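Local coordinates for GTP-sensing transcriptional pleiotropic repressor CodY (Clostridioides difficile, PDB 5N0L), which probably represses transcription of metabolic, sporulation and virulence genes in response to nutrient supply, binding isoleucine as a cofactor in its GAF domain, at residues L40-V46 against T129-R134; E80-V85 against E102-E107. One frame throughout, in Å; residues are numbered along the deposited sequence.

How the contacts relate
Both contacts belong to the GAF-like domain, their centres about 15 Å apart, and both touch the same bound isoleucine. In chain order, the two segments of contact 2 fall between those of contact 1: 40-46, then 80-85, 102-107 and finally 129-134. Contact 1 pairs two neighbouring strands of the five-stranded antiparallel sheet, while contact 2 joins helix 79-85 to the turn that follows helix 100-103. The sheet side grips the carboxylate of the ligand; the helix and turn supply rings for its aliphatic chain and Glu107 for its amine. The contacts meet directly where Thr129 OG1 packs 3.5 Å from Val85 CG2. Isoleucine thus bridges distant parts of the chain, consistent with a nutrient-sensing role.

Contact 1 (L40-V46 against T129-R134); sequences LSSNVYV and TLVLSR. With ILE (isoleucine), chain G.
Strand residues 43-46 run antiparallel to 129-134, their axes approaching to 4.8 Å at 171°; Asn43-Ser133 and Tyr45-Val131 are hydrogen-bonded pairs, while Val44-Leu132 and Val46-Leu130 are non-hydrogen-bonded ones. The face carrying Asn43, Tyr45, Val131 and Ser133 is the floor of the isoleucine pocket. There Asn43 ND2 donates an almost straight bond (176°) to ligand OXT at 2.8 Å, and Tyr45 OH donates to the same oxygen at 2.6 Å, reaching it in the plane of its ring. Ser133 CB lies 3.6 Å from ligand CG2, while its OG bonds to Thr115. On the reverse face, Leu130 CD1 touches both Val44 CG1 and Val46 CG2, at 3.8 Å from each, and Leu132 CD2 touches Leu40 CD1. Where the strand follows the Schellman turn at Ser41, Leu40 O accepts two bonds from opposite faces of its carbonyl plane: Arg134 NH1 at 2.8 Å and Ser42 OG at 2.7 Å. An extended chain beyond CG carries the guanidinium there, and Asn137 O and Ser138 O take its other nitrogens. Strands 53-57 and 114-122 flank the pair, and helices 30-40 and 141-158 cover the leucine face.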
loop_
_atom_site.group_PDB
_atom_site.type_symbol
_atom_site.label_atom_id
_atom_site.label_comp_id
_atom_site.label_asym_id
_atom_site.label_seq_id
_atom_site.Cartn_x
_atom_site.Cartn_y
_atom_site.Cartn_z
ATOM N N LEU A 40 -18.143 -27.287 -2.610
ATOM C CA LEU A 40 -19.238 -27.387 -3.381
ATOM C C LEU A 40 -19.175 -28.383 -4.497
ATOM O O LEU A 40 -20.145 -28.417 -5.244
ATOM C CB LEU A 40 -19.609 -26.001 -3.859
ATOM C CG LEU A 40 -19.651 -24.880 -2.849
ATOM C CD1 LEU A 40 -20.026 -23.550 -3.446
ATOM C CD2 LEU A 40 -20.848 -25.284 -1.834
ATOM N N SER A 41 -18.059 -29.185 -4.610
ATOM C CA SER A 41 -17.882 -30.195 -5.687
ATOM C C SER A 41 -18.211 -29.548 -7.003
ATOM O O SER A 41 -19.010 -30.095 -7.771
ATOM C CB SER A 41 -18.802 -31.415 -5.432
ATOM O OG SER A 41 -18.345 -31.969 -4.222
ATOM N N SER A 42 -17.592 -28.381 -7.276
ATOM C CA SER A 42 -18.055 -27.598 -8.403
ATOM C C SER A 42 -16.851 -27.105 -9.266
ATOM O O SER A 42 -15.817 -26.934 -8.712
ATOM C CB SER A 42 -18.775 -26.357 -7.951
ATOM O OG SER A 42 -20.062 -26.709 -7.361
ATOM N N ASN A 43 -17.143 -26.807 -10.510
ATOM C CA ASN A 43 -16.212 -25.835 -11.276
ATOM C C ASN A 43 -16.467 -24.469 -10.739
ATOM O O ASN A 43 -17.611 -24.075 -10.651
ATOM C CB ASN A 43 -16.582 -25.899 -12.762
ATOM C CG ASN A 43 -16.066 -27.155 -13.470
ATOM O OD1 ASN A 43 -15.381 -28.013 -12.860
ATOM N ND2 ASN A 43 -16.340 -27.246 -14.825
ATOM N N VAL A 44 -15.417 -23.720 -10.426
ATOM C CA VAL A 44 -15.473 -22.394 -9.906
ATOM C C VAL A 44 -14.581 -21.464 -10.813
ATOM O O VAL A 44 -13.385 -21.768 -10.978
ATOM C CB VAL A 44 -14.854 -22.380 -8.535
ATOM C CG1 VAL A 44 -14.895 -21.075 -7.852
ATOM C CG2 VAL A 44 -15.615 -23.470 -7.648
ATOM N N TYR A 45 -15.198 -20.419 -11.225
ATOM C CA TYR A 45 -14.486 -19.326 -11.952
ATOM C C TYR A 45 -14.627 -18.009 -11.268
ATOM O O TYR A 45 -15.772 -17.567 -10.966
ATOM C CB TYR A 45 -15.066 -19.257 -13.311
ATOM C CG TYR A 45 -15.210 -20.481 -14.111
ATOM C CD1 TYR A 45 -16.369 -21.338 -13.999
ATOM C CD2 TYR A 45 -14.292 -20.877 -15.073
ATOM C CE1 TYR A 45 -16.563 -22.412 -14.727
ATOM C CE2 TYR A 45 -14.473 -21.987 -15.846
ATOM C CZ TYR A 45 -15.592 -22.775 -15.739
ATOM O OH TYR A 45 -15.813 -23.893 -16.508
ATOM N N VAL A 46 -13.483 -17.364 -10.946
ATOM C CA VAL A 46 -13.490 -16.019 -10.438
ATOM C C VAL A 46 -13.079 -15.161 -11.642
ATOM O O VAL A 46 -11.944 -15.322 -12.052
ATOM C CB VAL A 46 -12.503 -15.891 -9.337
ATOM C CG1 VAL A 46 -12.418 -14.513 -8.828
ATOM C CG2 VAL A 46 -12.900 -16.817 -8.132
ATOM N N THR A 129 -17.251 -11.454 -11.330
ATOM C CA THR A 129 -18.308 -12.491 -11.198
ATOM C C THR A 129 -17.730 -13.769 -10.735
ATOM O O THR A 129 -16.663 -14.185 -11.090
ATOM C CB THR A 129 -19.038 -12.670 -12.572
ATOM O OG1 THR A 129 -19.460 -11.409 -13.108
ATOM C CG2 THR A 129 -20.305 -13.511 -12.482
ATOM N N LEU A 130 -18.460 -14.439 -9.803
ATOM C CA LEU A 130 -18.110 -15.739 -9.346
ATOM C C LEU A 130 -19.142 -16.670 -10.013
ATOM O O LEU A 130 -20.363 -16.446 -9.913
ATOM C CB LEU A 130 -18.176 -15.803 -7.805
ATOM C CG LEU A 130 -17.937 -17.145 -7.222
ATOM C CD1 LEU A 130 -16.538 -17.701 -7.238
ATOM C CD2 LEU A 130 -18.351 -17.116 -5.695
ATOM N N VAL A 131 -18.670 -17.688 -10.692
ATOM C CA VAL A 131 -19.463 -18.683 -11.418
ATOM C C VAL A 131 -19.156 -20.064 -10.881
ATOM O O VAL A 131 -18.002 -20.493 -10.672
ATOM C CB VAL A 131 -19.206 -18.646 -12.948
ATOM C CG1 VAL A 131 -20.082 -19.665 -13.628
ATOM C CG2 VAL A 131 -19.490 -17.287 -13.508
ATOM N N LEU A 132 -20.240 -20.782 -10.449
ATOM C CA LEU A 132 -20.098 -22.048 -9.823
ATOM C C LEU A 132 -21.012 -22.999 -10.547
ATOM O O LEU A 132 -22.120 -22.615 -10.909
ATOM C CB LEU A 132 -20.525 -22.022 -8.342
ATOM C CG LEU A 132 -19.740 -21.004 -7.533
ATOM C CD1 LEU A 132 -20.709 -20.087 -6.885
ATOM C CD2 LEU A 132 -18.839 -21.583 -6.497
ATOM N N SER A 133 -20.503 -24.188 -10.862
ATOM C CA SER A 133 -21.249 -25.114 -11.694
ATOM C C SER A 133 -20.998 -26.557 -11.393
ATOM O O SER A 133 -19.894 -26.933 -11.117
ATOM C CB SER A 133 -20.993 -24.826 -13.144
ATOM O OG SER A 133 -21.741 -25.621 -14.040
ATOM N N ARG A 134 -22.074 -27.393 -11.326
ATOM C CA ARG A 134 -21.911 -28.778 -10.992
ATOM C C ARG A 134 -23.092 -29.609 -11.525
ATOM O O ARG A 134 -24.164 -29.088 -11.893
ATOM C CB ARG A 134 -21.711 -28.970 -9.472
ATOM C CG ARG A 134 -23.059 -28.710 -8.735
ATOM C CD ARG A 134 -22.763 -28.729 -7.283
ATOM N NE ARG A 134 -24.005 -28.601 -6.426
ATOM C CZ ARG A 134 -23.952 -28.346 -5.131
ATOM N NH1 ARG A 134 -22.820 -28.226 -4.465
ATOM N NH2 ARG A 134 -25.159 -28.321 -4.413
HETATM N N ILE G . -18.811 -24.406 -19.147
HETATM C CA ILE G . -18.919 -23.990 -17.716
HETATM C C ILE G . -18.828 -25.204 -16.828
HETATM O O ILE G . -19.561 -26.163 -17.062
HETATM C CB ILE G . -20.204 -23.223 -17.491
HETATM C CG1 ILE G . -20.142 -21.905 -18.277
HETATM C CG2 ILE G . -20.342 -22.839 -16.056
HETATM C CD1 ILE G . -19.286 -20.817 -17.655
HETATM O OXT ILE G . -17.965 -25.211 -15.976
#

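Contact 2 (E80-V85 against E102-E107); sequences EYTQNV and EIFPEE. With ILE (isoleucine), chain G.
Tyr81 reaches from helix 79-85 across the ring of Phe104 to the far end of the turn that Phe104 begins. Its CB leaves with CG anti to the carbonyl carbon (chi1 -77°), which sends the ring out toward segment 102-107. Starting at the ring's root, CG lies 3.8 Å from Phe104 CD1, and CD2 comes to 3.5 Å from that same atom, which sits over one Tyr81 face near the rim. The rings make a T-shaped pair, the edge of Phe104 meeting the face of Tyr81 with planes at 64°, and Phe104 CB adds a CH-pi contact over the same ring. Farther out, CE1 packs 3.7 Å from Pro105 CD, while CE2 looks toward isoleucine CG1. The OH ends at a type I beta turn, Phe104 to Glu107, in the wall of the GAF-domain ligand pocket: it accepts from Glu106 N at 3.0 Å and donates to the anti lone pair of Glu107 OE2 at 2.7 Å. These two bonds restrain the phenol and help position the carboxylate, whose OE1 takes the isoleucine N and forms a salt bridge with Arg110. Val85 CG1 packs 3.6 Å from Phe104 CE1. At the outer edge, one water donates to both Glu80 OE1 and Glu106 OE2, bridging two like-charged carboxylates and probably easing their repulsion.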
loop_
_atom_site.group_PDB
_atom_site.type_symbol
_atom_site.label_atom_id
_atom_site.label_comp_id
_atom_site.label_asym_id
_atom_site.label_seq_id
_atom_site.Cartn_x
_atom_site.Cartn_y
_atom_site.Cartn_z
ATOM N N GLU A 80 -18.629 -12.879 -25.424
ATOM C CA GLU A 80 -20.076 -13.109 -25.226
ATOM C C GLU A 80 -20.342 -13.497 -23.762
ATOM O O GLU A 80 -21.299 -12.950 -23.156
ATOM C CB GLU A 80 -20.558 -14.176 -26.165
ATOM C CG GLU A 80 -21.997 -14.634 -25.987
ATOM C CD GLU A 80 -22.722 -14.956 -27.261
ATOM O OE1 GLU A 80 -22.172 -15.767 -28.002
ATOM O OE2 GLU A 80 -23.882 -14.473 -27.479
ATOM N N TYR A 81 -19.535 -14.389 -23.220
ATOM C CA TYR A 81 -19.724 -14.798 -21.786
ATOM C C TYR A 81 -19.423 -13.646 -20.859
ATOM O O TYR A 81 -20.136 -13.426 -19.872
ATOM C CB TYR A 81 -18.883 -16.007 -21.430
ATOM C CG TYR A 81 -19.382 -17.373 -21.922
ATOM C CD1 TYR A 81 -20.237 -17.521 -23.022
ATOM C CD2 TYR A 81 -19.042 -18.549 -21.241
ATOM C CE1 TYR A 81 -20.690 -18.775 -23.421
ATOM C CE2 TYR A 81 -19.542 -19.831 -21.635
ATOM C CZ TYR A 81 -20.349 -19.925 -22.716
ATOM O OH TYR A 81 -20.886 -21.130 -23.115
ATOM N N THR A 82 -18.364 -12.869 -21.149
ATOM C CA THR A 82 -18.016 -11.748 -20.394
ATOM C C THR A 82 -19.111 -10.725 -20.288
ATOM O O THR A 82 -19.338 -10.250 -19.158
ATOM C CB THR A 82 -16.709 -11.124 -21.013
ATOM O OG1 THR A 82 -15.679 -12.133 -20.958
ATOM C CG2 THR A 82 -16.307 -9.878 -20.245
ATOM N N GLN A 83 -19.729 -10.360 -21.444
ATOM C CA GLN A 83 -20.867 -9.415 -21.587
ATOM C C GLN A 83 -22.112 -9.944 -20.852
ATOM O O GLN A 83 -22.814 -9.077 -20.118
ATOM C CB GLN A 83 -21.096 -8.794 -22.890
ATOM C CG GLN A 83 -19.761 -8.122 -23.371
ATOM C CD GLN A 83 -19.068 -7.125 -22.467
ATOM O OE1 GLN A 83 -19.695 -6.187 -21.866
ATOM N NE2 GLN A 83 -17.708 -7.202 -22.444
ATOM N N ASN A 84 -22.320 -11.207 -21.046
ATOM C CA ASN A 84 -23.572 -11.776 -20.527
ATOM C C ASN A 84 -23.580 -11.869 -19.023
ATOM O O ASN A 84 -24.652 -11.586 -18.446
ATOM C CB ASN A 84 -23.884 -13.090 -21.160
ATOM C CG ASN A 84 -24.312 -12.977 -22.628
ATOM O OD1 ASN A 84 -24.406 -14.040 -23.310
ATOM N ND2 ASN A 84 -24.597 -11.756 -23.124
ATOM N N VAL A 85 -22.472 -12.194 -18.367
ATOM C CA VAL A 85 -22.508 -12.245 -16.886
ATOM C C VAL A 85 -22.780 -10.883 -16.235
ATOM O O VAL A 85 -23.291 -10.785 -15.090
ATOM C CB VAL A 85 -21.352 -13.023 -16.255
ATOM C CG1 VAL A 85 -21.333 -14.480 -16.702
ATOM C CG2 VAL A 85 -19.986 -12.307 -16.484
ATOM N N GLU A 102 -29.289 -18.702 -22.552
ATOM C CA GLU A 102 -29.551 -17.284 -22.628
ATOM C C GLU A 102 -28.297 -16.498 -22.152
ATOM O O GLU A 102 -27.963 -15.459 -22.728
ATOM C CB GLU A 102 -30.838 -16.917 -21.838
ATOM C CG GLU A 102 -32.114 -17.498 -22.462
ATOM C CD GLU A 102 -33.377 -17.433 -21.545
ATOM O OE1 GLU A 102 -33.423 -16.631 -20.575
ATOM O OE2 GLU A 102 -34.353 -18.184 -21.793
ATOM N N ILE A 103 -27.581 -17.043 -21.162
ATOM C CA ILE A 103 -26.358 -16.444 -20.616
ATOM C C ILE A 103 -25.059 -17.048 -21.183
ATOM O O ILE A 103 -24.071 -16.280 -21.462
ATOM C CB ILE A 103 -26.332 -16.626 -19.080
ATOM C CG1 ILE A 103 -27.549 -15.866 -18.489
ATOM C CG2 ILE A 103 -25.041 -16.049 -18.522
ATOM C CD1 ILE A 103 -28.119 -16.547 -17.289
ATOM N N PHE A 104 -25.015 -18.346 -21.352
ATOM C CA PHE A 104 -23.798 -19.068 -21.738
ATOM C C PHE A 104 -24.151 -19.848 -22.979
ATOM O O PHE A 104 -24.490 -21.058 -22.919
ATOM C CB PHE A 104 -23.304 -19.974 -20.616
ATOM C CG PHE A 104 -22.993 -19.279 -19.369
ATOM C CD1 PHE A 104 -21.932 -18.374 -19.243
ATOM C CD2 PHE A 104 -23.745 -19.565 -18.197
ATOM C CE1 PHE A 104 -21.636 -17.767 -18.075
ATOM C CE2 PHE A 104 -23.475 -18.932 -17.001
ATOM C CZ PHE A 104 -22.418 -18.033 -16.884
ATOM N N PRO A 105 -24.005 -19.191 -24.180
ATOM C CA PRO A 105 -24.600 -19.855 -25.342
ATOM C C PRO A 105 -23.946 -21.080 -25.916
ATOM O O PRO A 105 -24.556 -21.705 -26.789
ATOM C CB PRO A 105 -24.640 -18.749 -26.395
ATOM C CG PRO A 105 -24.840 -17.551 -25.650
ATOM C CD PRO A 105 -24.058 -17.726 -24.379
ATOM N N GLU A 106 -22.749 -21.429 -25.429
ATOM C CA GLU A 106 -22.006 -22.546 -25.930
ATOM C C GLU A 106 -22.116 -23.767 -25.061
ATOM O O GLU A 106 -21.246 -24.676 -25.087
ATOM C CB GLU A 106 -20.489 -22.165 -26.017
ATOM C CG GLU A 106 -20.164 -20.935 -26.832
ATOM C CD GLU A 106 -20.847 -21.008 -28.158
ATOM O OE1 GLU A 106 -20.598 -22.017 -28.877
ATOM O OE2 GLU A 106 -21.671 -20.101 -28.452
ATOM N N GLU A 107 -23.175 -23.854 -24.277
ATOM C CA GLU A 107 -23.212 -24.931 -23.351
ATOM C C GLU A 107 -23.982 -26.150 -23.802
ATOM O O GLU A 107 -24.387 -26.990 -22.904
ATOM C CB GLU A 107 -23.786 -24.428 -21.998
ATOM C CG GLU A 107 -22.903 -23.444 -21.305
ATOM C CD GLU A 107 -21.500 -23.946 -21.071
ATOM O OE1 GLU A 107 -21.406 -24.968 -20.348
ATOM O OE2 GLU A 107 -20.491 -23.310 -21.631
HETATM N N ILE G . -18.811 -24.406 -19.147
HETATM C CA ILE G . -18.919 -23.990 -17.716
HETATM C C ILE G . -18.828 -25.204 -16.828
HETATM O O ILE G . -19.561 -26.163 -17.062
HETATM C CB ILE G . -20.204 -23.223 -17.491
HETATM C CG1 ILE G . -20.142 -21.905 -18.277
HETATM C CG2 ILE G . -20.342 -22.839 -16.056
HETATM C CD1 ILE G . -19.286 -20.817 -17.655
HETATM O OXT ILE G . -17.965 -25.211 -15.976
HETATM O O HOH W 1 -20.754 -17.690 -26.961
#